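Local coordinates for peptide ABC transporter permease (Staphylococcus hominis, PDB 6EXS), which probably imports peptides across the membrane as a POT-family transporter of the major facilitator superfamily, and binds a thioalcohol-conjugated dipeptide, a body-odour precursor, at residues A162-S165 with P166-Q170; S378-L381 with I382-G386; F394-N397 with W398-S402. All blocks are in the same frame, centred on the assembly; numbering follows the deposited sequence.

Each interaction is a contact between neighbouring turns of one helix of the POT-family fold, and the chemistry follows the place in it. Interaction 1, on helix 147-174, is partly buried: a proline kinks the helix beside the peptide pocket, while isoleucines pair one turn apart, two of them against helix 16-44. Interactions 2 and 3 are largely buried and sit on consecutive helices, 364-389 and 396-418, which touch here, with centres about 10 Å apart. Interaction 2 is regular helix meeting a lipid chain, whereas interaction 3 is a capped helix start with aromatic rings and polar lipid contacts. Interaction 1 touches neither, its centre being about 20 Å from that of interaction 3.

Interaction 1: A162-S165 with P166-Q170; sequences ALIS and PIILQ
Ile164 and Ile168 lie side by side one helical turn apart, pointing the same way, and the CG2 branch of Ile164 meets CD1 of Ile168 at 3.6 Å. In Ile164 this CG2 stands anti to the backbone N, which puts it against the CD1 end of Ile168. Leu163 and Ile167 form a second, looser apolar pair, with their CD1 atoms 4.1 Å apart. Branched and leucyl chains suit these places: the first pair packs against Phe30 of helix 16-44, while Leu163 reaches helix 338-357.

The backbone bonds are those of a helix interrupted by proline. Pro166 has no N-H to offer, and its CD sits 3.1 Å from Ala162 O, where a donor would otherwise lie. The result is a proline kink in helix 147-174, a membrane helix of the major facilitator fold. Ala162 lines the pocket that holds the conjugated peptide, so the break falls one turn from the ligand, and the small methyl group of Ala162 lies about 4 Å from it. Beyond the proline the usual pattern resumes: Ile168 N donates to Ile164 O at 3.1 Å, and Leu169 N to Ser165 O at 2.9 Å.

Two polar groups beside the kink find partners outside the two segments. The hydroxyl of Ser165 stands between its own backbone N and carbonyl carbon (chi1 58°), a turn that brings OG back to bond Gly161 O. Leu163 O accepts from the hydroxyl of Ser337, which ties the kinked turn to the residue just before helix 338-357.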
loop_
_atom_site.group_PDB
_atom_site.type_symbol
_atom_site.label_atom_id
_atom_site.label_comp_id
_atom_site.label_asym_id
_atom_site.label_seq_id
_atom_site.Cartn_x
_atom_site.Cartn_y
_atom_site.Cartn_z
ATOM N N ALA A 162 0.493 -2.736 -11.558
ATOM C CA ALA A 162 0.025 -1.383 -11.264
ATOM C C ALA A 162 0.064 -0.453 -12.490
ATOM O O ALA A 162 -0.767 0.445 -12.571
ATOM C CB ALA A 162 0.834 -0.782 -10.129
ATOM N N LEU A 163 1.023 -0.655 -13.422
ATOM C CA LEU A 163 1.177 0.161 -14.634
ATOM C C LEU A 163 0.195 -0.206 -15.742
ATOM O O LEU A 163 -0.429 0.692 -16.295
ATOM C CB LEU A 163 2.643 0.139 -15.157
ATOM C CG LEU A 163 2.904 0.633 -16.593
ATOM C CD1 LEU A 163 2.646 2.154 -16.748
ATOM C CD2 LEU A 163 4.295 0.273 -17.053
ATOM N N ILE A 164 0.082 -1.509 -16.078
ATOM C CA ILE A 164 -0.749 -2.033 -17.174
ATOM C C ILE A 164 -2.277 -1.982 -16.903
ATOM O O ILE A 164 -3.033 -1.611 -17.809
ATOM C CB ILE A 164 -0.276 -3.471 -17.573
ATOM C CG1 ILE A 164 1.216 -3.466 -18.026
ATOM C CG2 ILE A 164 -1.148 -4.075 -18.674
ATOM C CD1 ILE A 164 1.924 -4.846 -18.045
ATOM N N SER A 165 -2.730 -2.385 -15.696
ATOM C CA SER A 165 -4.159 -2.466 -15.373
ATOM C C SER A 165 -4.955 -1.147 -15.549
ATOM O O SER A 165 -6.021 -1.248 -16.154
ATOM C CB SER A 165 -4.392 -3.061 -13.992
ATOM O OG SER A 165 -3.749 -2.338 -12.956
ATOM N N PRO A 166 -4.524 0.076 -15.106
ATOM C CA PRO A 166 -5.337 1.280 -15.378
ATOM C C PRO A 166 -5.468 1.564 -16.884
ATOM O O PRO A 166 -6.549 1.965 -17.332
ATOM C CB PRO A 166 -4.575 2.393 -14.643
ATOM C CG PRO A 166 -3.724 1.675 -13.629
ATOM C CD PRO A 166 -3.298 0.450 -14.371
ATOM N N ILE A 167 -4.393 1.285 -17.668
ATOM C CA ILE A 167 -4.374 1.434 -19.129
ATOM C C ILE A 167 -5.449 0.530 -19.760
ATOM O O ILE A 167 -6.188 1.000 -20.631
ATOM C CB ILE A 167 -2.947 1.216 -19.727
ATOM C CG1 ILE A 167 -1.950 2.289 -19.213
ATOM C CG2 ILE A 167 -2.955 1.175 -21.264
ATOM C CD1 ILE A 167 -0.432 1.995 -19.481
ATOM N N ILE A 168 -5.584 -0.727 -19.272
ATOM C CA ILE A 168 -6.572 -1.700 -19.781
ATOM C C ILE A 168 -8.012 -1.351 -19.362
ATOM O O ILE A 168 -8.932 -1.463 -20.180
ATOM C CB ILE A 168 -6.185 -3.174 -19.427
ATOM C CG1 ILE A 168 -4.931 -3.610 -20.237
ATOM C CG2 ILE A 168 -7.361 -4.162 -19.643
ATOM C CD1 ILE A 168 -4.404 -4.983 -19.952
ATOM N N LEU A 169 -8.201 -0.917 -18.107
ATOM C CA LEU A 169 -9.522 -0.648 -17.552
ATOM C C LEU A 169 -10.051 0.763 -17.798
ATOM O O LEU A 169 -11.230 1.009 -17.527
ATOM C CB LEU A 169 -9.558 -1.013 -16.074
ATOM C CG LEU A 169 -9.394 -2.518 -15.837
ATOM C CD1 LEU A 169 -8.999 -2.798 -14.450
ATOM C CD2 LEU A 169 -10.651 -3.290 -16.185
ATOM N N GLN A 170 -9.249 1.645 -18.431
ATOM C CA GLN A 170 -9.699 2.988 -18.794
ATOM C C GLN A 170 -10.905 2.907 -19.726
ATOM O O GLN A 170 -11.840 3.697 -19.566
ATOM C CB GLN A 170 -8.563 3.828 -19.403
ATOM C CG GLN A 170 -8.969 5.262 -19.799
ATOM C CD GLN A 170 -9.644 6.052 -18.694
ATOM O OE1 GLN A 170 -9.170 6.115 -17.556
ATOM N NE2 GLN A 170 -10.723 6.750 -19.032
#

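Interaction 2: S378-L381 with I382-G386; sequences SYIL and IGLVG. With OLC ((2R)-2,3-dihydroxypropyl (9Z)-octadec-9-enoate), chain F.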
loop_
_atom_site.group_PDB
_atom_site.type_symbol
_atom_site.label_atom_id
_atom_site.label_comp_id
_atom_site.label_asym_id
_atom_site.label_seq_id
_atom_site.Cartn_x
_atom_site.Cartn_y
_atom_site.Cartn_z
ATOM N N SER A 378 5.422 18.880 -4.270
ATOM C CA SER A 378 4.467 18.441 -5.286
ATOM C C SER A 378 3.061 18.991 -4.986
ATOM O O SER A 378 2.299 19.255 -5.917
ATOM C CB SER A 378 4.474 16.918 -5.419
ATOM O OG SER A 378 3.737 16.259 -4.403
ATOM N N TYR A 379 2.743 19.188 -3.682
ATOM C CA TYR A 379 1.481 19.784 -3.211
ATOM C C TYR A 379 1.521 21.329 -3.253
ATOM O O TYR A 379 0.506 21.941 -3.567
ATOM C CB TYR A 379 1.061 19.230 -1.838
ATOM C CG TYR A 379 -0.023 18.172 -1.922
ATOM C CD1 TYR A 379 -0.119 17.323 -3.025
ATOM C CD2 TYR A 379 -0.932 17.993 -0.879
ATOM C CE1 TYR A 379 -1.114 16.348 -3.106
ATOM C CE2 TYR A 379 -1.922 17.009 -0.942
ATOM C CZ TYR A 379 -2.011 16.195 -2.062
ATOM O OH TYR A 379 -2.986 15.239 -2.148
ATOM N N ILE A 380 2.700 21.947 -3.015
ATOM C CA ILE A 380 2.892 23.404 -3.156
ATOM C C ILE A 380 2.768 23.756 -4.656
ATOM O O ILE A 380 2.151 24.765 -4.992
ATOM C CB ILE A 380 4.247 23.882 -2.538
ATOM C CG1 ILE A 380 4.281 23.732 -0.982
ATOM C CG2 ILE A 380 4.644 25.297 -2.976
ATOM C CD1 ILE A 380 3.227 24.503 -0.147
ATOM N N LEU A 381 3.316 22.898 -5.547
ATOM C CA LEU A 381 3.246 23.068 -7.003
ATOM C C LEU A 381 1.786 23.128 -7.473
ATOM O O LEU A 381 1.396 24.155 -8.025
ATOM C CB LEU A 381 4.048 21.953 -7.737
ATOM C CG LEU A 381 4.102 21.872 -9.297
ATOM C CD1 LEU A 381 2.890 21.157 -9.909
ATOM C CD2 LEU A 381 4.421 23.199 -9.961
ATOM N N ILE A 382 0.976 22.059 -7.225
ATOM C CA ILE A 382 -0.425 21.994 -7.658
ATOM C C ILE A 382 -1.287 23.098 -6.977
ATOM O O ILE A 382 -2.097 23.737 -7.657
ATOM C CB ILE A 382 -1.029 20.562 -7.548
ATOM C CG1 ILE A 382 -2.342 20.428 -8.358
ATOM C CG2 ILE A 382 -1.196 20.079 -6.102
ATOM C CD1 ILE A 382 -2.219 20.554 -9.907
ATOM N N GLY A 383 -1.029 23.362 -5.693
ATOM C CA GLY A 383 -1.677 24.424 -4.930
ATOM C C GLY A 383 -1.451 25.787 -5.550
ATOM O O GLY A 383 -2.392 26.574 -5.663
ATOM N N LEU A 384 -0.213 26.064 -5.999
ATOM C CA LEU A 384 0.124 27.332 -6.657
ATOM C C LEU A 384 -0.468 27.446 -8.065
ATOM O O LEU A 384 -0.787 28.554 -8.495
ATOM C CB LEU A 384 1.638 27.603 -6.661
ATOM C CG LEU A 384 2.279 27.975 -5.309
ATOM C CD1 LEU A 384 3.779 28.103 -5.447
ATOM C CD2 LEU A 384 1.706 29.281 -4.732
ATOM N N VAL A 385 -0.645 26.303 -8.765
ATOM C CA VAL A 385 -1.262 26.239 -10.097
ATOM C C VAL A 385 -2.751 26.646 -9.984
ATOM O O VAL A 385 -3.203 27.506 -10.746
ATOM C CB VAL A 385 -1.046 24.860 -10.783
ATOM C CG1 VAL A 385 -1.914 24.697 -12.025
ATOM C CG2 VAL A 385 0.422 24.639 -11.133
ATOM N N GLY A 386 -3.469 26.075 -9.008
ATOM C CA GLY A 386 -4.876 26.386 -8.762
ATOM C C GLY A 386 -5.105 27.829 -8.356
ATOM O O GLY A 386 -6.075 28.459 -8.794
HETATM C C18 OLC F . 14.449 16.485 -8.630
HETATM C C10 OLC F . 7.674 23.752 -6.449
HETATM C C9 OLC F . 6.767 24.647 -6.828
HETATM C C17 OLC F . 14.119 17.838 -8.032
HETATM C C11 OLC F . 8.970 23.405 -7.136
HETATM C C8 OLC F . 6.801 25.524 -8.057
HETATM C C24 OLC F . -1.473 32.490 -15.377
HETATM C C16 OLC F . 12.701 18.317 -8.325
HETATM C C12 OLC F . 9.234 21.906 -7.231
HETATM C C7 OLC F . 5.513 26.312 -8.271
HETATM C C15 OLC F . 12.414 19.712 -7.783
HETATM C C13 OLC F . 10.693 21.561 -7.483
HETATM C C6 OLC F . 5.431 27.012 -9.617
HETATM C C14 OLC F . 10.942 20.088 -7.753
HETATM C C5 OLC F . 4.225 27.926 -9.783
HETATM C C4 OLC F . 2.999 27.252 -10.378
HETATM C C3 OLC F . 2.531 27.852 -11.698
HETATM C C2 OLC F . 1.445 28.918 -11.550
HETATM C C21 OLC F . -0.980 30.593 -13.795
HETATM C C1 OLC F . 0.796 29.303 -12.850
HETATM C C22 OLC F . -0.857 32.077 -14.055
HETATM O O19 OLC F . 1.059 28.819 -13.921
HETATM O O25 OLC F . -2.892 32.362 -15.368
HETATM O O23 OLC F . -1.447 32.819 -12.981
HETATM O O20 OLC F . -0.130 30.258 -12.669
#
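Ile382 and Leu381 bury the most surface here, and they do so on different sides of the helix. The CG2 methyl of Ile382 tucks back against the preceding turn, 3.6 Å from Tyr379 O, and continues to the tyrosine ring, which it approaches obliquely with 4.3 Å to CD1. That methyl lies between the backbone N and the carbonyl carbon of its own residue, with CG1 swung anti to the N (chi1 -164°). A beta-branched chain suits the place because one branch fills the groove beside the backbone while the rest of the chain packs into the protein, on Phe464, Leu309 and Tyr312.

Leu381 serves the lipid side. Its CD2 meets C7 of the monoolein chain at 3.7 Å, and one turn on, CG2 of Val385 lies 3.7 Å from C4 of the same lipid. Leu381 CD2 and Val385 CG2 are themselves 4.4 Å apart, so the two residues present a greasy strip to the acyl chain. Ile380 and Leu384 run side by side, CG2 to CD1 at 3.8 Å, and Leu384 CD1 touches the lipid too.

Four backbone bonds join the turns. Three are firm: Gly383 N to Tyr379 O at 3.0 Å, Leu384 N to Ile380 O at 2.9 Å, and Val385 N to Leu381 O. Ile382 N to Ser378 O is weak, and that carbonyl also receives Ser402 OG. Gly383, having no side chain, keeps the helix slim beside the Tyr379 carbonyl.

In this transporter of the major facilitator fold, helix 364-389 is flanked by helix 460-479, where Phe464 meets the Tyr379 ring edge-to-face, and by helix 396-418, whose Trp398 packs on Val385.

Interaction 3: F394-N397 with W398-S402; sequences FSVN and WVILS. With OLC ((2R)-2,3-dihydroxypropyl (9Z)-octadec-9-enoate), chain B; OLC ((2R)-2,3-dihydroxypropyl (9Z)-octadec-9-enoate), chain H.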
loop_
_atom_site.group_PDB
_atom_site.type_symbol
_atom_site.label_atom_id
_atom_site.label_comp_id
_atom_site.label_asym_id
_atom_site.label_seq_id
_atom_site.Cartn_x
_atom_site.Cartn_y
_atom_site.Cartn_z
ATOM N N PHE A 394 -6.855 24.643 -16.443
ATOM C CA PHE A 394 -5.426 24.545 -16.756
ATOM C C PHE A 394 -5.080 23.220 -17.420
ATOM O O PHE A 394 -5.924 22.330 -17.509
ATOM C CB PHE A 394 -4.566 24.774 -15.493
ATOM C CG PHE A 394 -4.908 23.933 -14.287
ATOM C CD1 PHE A 394 -4.307 22.691 -14.088
ATOM C CD2 PHE A 394 -5.795 24.399 -13.322
ATOM C CE1 PHE A 394 -4.618 21.912 -12.966
ATOM C CE2 PHE A 394 -6.110 23.616 -12.201
ATOM C CZ PHE A 394 -5.519 22.378 -12.034
ATOM N N SER A 395 -3.845 23.086 -17.890
ATOM C CA SER A 395 -3.397 21.871 -18.544
ATOM C C SER A 395 -3.171 20.739 -17.519
ATOM O O SER A 395 -2.681 20.991 -16.403
ATOM C CB SER A 395 -2.130 22.156 -19.348
ATOM O OG SER A 395 -1.565 20.985 -19.915
ATOM N N VAL A 396 -3.523 19.480 -17.919
ATOM C CA VAL A 396 -3.321 18.250 -17.133
ATOM C C VAL A 396 -1.805 18.014 -16.905
ATOM O O VAL A 396 -1.441 17.279 -15.987
ATOM C CB VAL A 396 -4.030 17.018 -17.778
ATOM C CG1 VAL A 396 -3.249 16.460 -18.968
ATOM C CG2 VAL A 396 -4.287 15.926 -16.751
ATOM N N ASN A 397 -0.935 18.665 -17.734
ATOM C CA ASN A 397 0.532 18.598 -17.655
ATOM C C ASN A 397 1.001 19.000 -16.255
ATOM O O ASN A 397 1.986 18.449 -15.754
ATOM C CB ASN A 397 1.186 19.508 -18.712
ATOM C CG ASN A 397 1.018 19.121 -20.171
ATOM O OD1 ASN A 397 0.459 18.081 -20.540
ATOM N ND2 ASN A 397 1.521 19.962 -21.048
ATOM N N TRP A 398 0.261 19.937 -15.618
ATOM C CA TRP A 398 0.487 20.415 -14.253
ATOM C C TRP A 398 0.210 19.307 -13.239
ATOM O O TRP A 398 1.059 19.049 -12.389
ATOM C CB TRP A 398 -0.375 21.657 -13.957
ATOM C CG TRP A 398 0.073 22.906 -14.664
ATOM C CD1 TRP A 398 -0.642 23.635 -15.566
ATOM C CD2 TRP A 398 1.345 23.569 -14.528
ATOM N NE1 TRP A 398 0.098 24.716 -15.996
ATOM C CE2 TRP A 398 1.316 24.706 -15.367
ATOM C CE3 TRP A 398 2.503 23.319 -13.763
ATOM C CZ2 TRP A 398 2.397 25.592 -15.465
ATOM C CZ3 TRP A 398 3.569 24.203 -13.856
ATOM C CH2 TRP A 398 3.518 25.312 -14.715
ATOM N N VAL A 399 -0.951 18.623 -13.355
ATOM C CA VAL A 399 -1.377 17.511 -12.480
ATOM C C VAL A 399 -0.377 16.360 -12.612
ATOM O O VAL A 399 0.005 15.776 -11.603
ATOM C CB VAL A 399 -2.837 17.050 -12.754
ATOM C CG1 VAL A 399 -3.329 16.092 -11.669
ATOM C CG2 VAL A 399 -3.778 18.242 -12.875
ATOM N N ILE A 400 0.083 16.084 -13.857
ATOM C CA ILE A 400 1.080 15.060 -14.169
ATOM C C ILE A 400 2.441 15.420 -13.526
ATOM O O ILE A 400 3.084 14.543 -12.950
ATOM C CB ILE A 400 1.147 14.771 -15.705
ATOM C CG1 ILE A 400 -0.184 14.112 -16.184
ATOM C CG2 ILE A 400 2.371 13.886 -16.056
ATOM C CD1 ILE A 400 -0.441 14.127 -17.669
ATOM N N LEU A 401 2.841 16.712 -13.575
ATOM C CA LEU A 401 4.073 17.219 -12.952
ATOM C C LEU A 401 4.036 17.006 -11.429
ATOM O O LEU A 401 5.062 16.667 -10.844
ATOM C CB LEU A 401 4.327 18.704 -13.317
ATOM C CG LEU A 401 5.570 19.419 -12.729
ATOM C CD1 LEU A 401 6.881 18.607 -12.915
ATOM C CD2 LEU A 401 5.708 20.810 -13.298
ATOM N N SER A 402 2.855 17.151 -10.805
ATOM C CA SER A 402 2.699 16.904 -9.366
ATOM C C SER A 402 2.994 15.428 -9.024
ATOM O O SER A 402 3.750 15.166 -8.094
ATOM C CB SER A 402 1.310 17.304 -8.894
ATOM O OG SER A 402 1.259 17.221 -7.481
HETATM C C18 OLC B . 1.252 6.278 -18.936
HETATM C C10 OLC B . 6.069 14.321 -17.915
HETATM C C9 OLC B . 5.984 15.516 -17.332
HETATM C C17 OLC B . 1.431 7.196 -17.747
HETATM C C11 OLC B . 5.044 13.618 -18.777
HETATM C C8 OLC B . 4.827 16.483 -17.357
HETATM C C24 OLC B . 1.685 27.310 -19.318
HETATM C C16 OLC B . 1.408 8.674 -18.089
HETATM C C12 OLC B . 4.838 12.145 -18.394
HETATM C C7 OLC B . 5.013 17.683 -18.294
HETATM C C15 OLC B . 2.767 9.291 -18.388
HETATM C C13 OLC B . 3.951 11.363 -19.351
HETATM C C6 OLC B . 5.957 18.785 -17.806
HETATM C C14 OLC B . 2.698 10.781 -18.707
HETATM C C5 OLC B . 5.394 19.767 -16.774
HETATM C C4 OLC B . 4.359 20.786 -17.262
HETATM C C3 OLC B . 4.901 21.928 -18.110
HETATM C C2 OLC B . 4.094 23.223 -17.982
HETATM C C21 OLC B . 1.089 24.843 -19.346
HETATM C C1 OLC B . 2.896 23.341 -18.883
HETATM C C22 OLC B . 0.931 26.195 -20.012
HETATM O O19 OLC B . 2.371 22.425 -19.456
HETATM O O25 OLC B . 1.148 27.583 -18.030
HETATM O O23 OLC B . 1.311 26.127 -21.388
HETATM O O20 OLC B . 2.466 24.610 -18.948
HETATM C C9 OLC H . 12.123 16.541 -18.809
HETATM C C8 OLC H . 11.369 17.827 -18.977
HETATM C C24 OLC H . 0.633 22.763 -22.832
HETATM C C7 OLC H . 10.162 17.710 -19.902
HETATM C C6 OLC H . 9.337 18.987 -19.982
HETATM C C5 OLC H . 8.144 18.899 -20.924
HETATM C C4 OLC H . 7.281 20.151 -20.972
HETATM C C3 OLC H . 6.201 20.096 -22.041
HETATM C C2 OLC H . 5.301 21.325 -22.070
HETATM C C21 OLC H . 2.634 22.501 -24.364
HETATM C C1 OLC H . 4.549 21.481 -23.360
HETATM C C22 OLC H . 1.412 23.320 -24.003
HETATM O O19 OLC H . 4.881 20.988 -24.409
HETATM O O25 OLC H . -0.592 23.463 -22.651
HETATM O O23 OLC H . 1.742 24.690 -23.783
HETATM O O20 OLC H . 3.462 22.255 -23.199
#
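Phe394 and Trp398 meet obliquely, the phenylalanine CD1 standing 4.1 Å from CD1 of the indole. With chi1 at 52°, Phe394 CG lies between its own backbone N and carbonyl carbon, and the ring is carried over the first helical turn. There its edge faces Val399, whose CG2 methyl sits near the ring plane, 3.8 Å from CE1; the two side chains cross at about a right angle. A large flat ring suits this position because it reaches both residues from the loop, and it also packs on Ile382 and Val385 of helix 364-389.

Trp398 turns its indole toward a monoolein. Carbon C2 of that lipid lies over one face, displaced toward the rim, while its hydroxyl oxygen O25 lies in plane at the edge, 3.5 Å from CZ2. A broad, largely apolar indole offers a face to the upper part of the chain and an edge to the headgroup. Beside it, the amide of Asn397 donates through ND2 to the ester carbonyl oxygen O19 of the same lipid at 3.1 Å, and also to Asn322 O. On another side of the helix, Val396 CG1 rests obliquely on Ile400 CD1 at 3.9 Å.

The backbone enters helix 396-418 here. Ser395 O accepts from Trp398 N at 3.2 Å, the donor standing above the carbonyl plane, and Val396 O receives Ile400 N in a straighter bond of 162°. Ser395 OG takes the Asn397 N-H at 3.2 Å, making this a serine N-cap at the start of a membrane helix of the major facilitator fold.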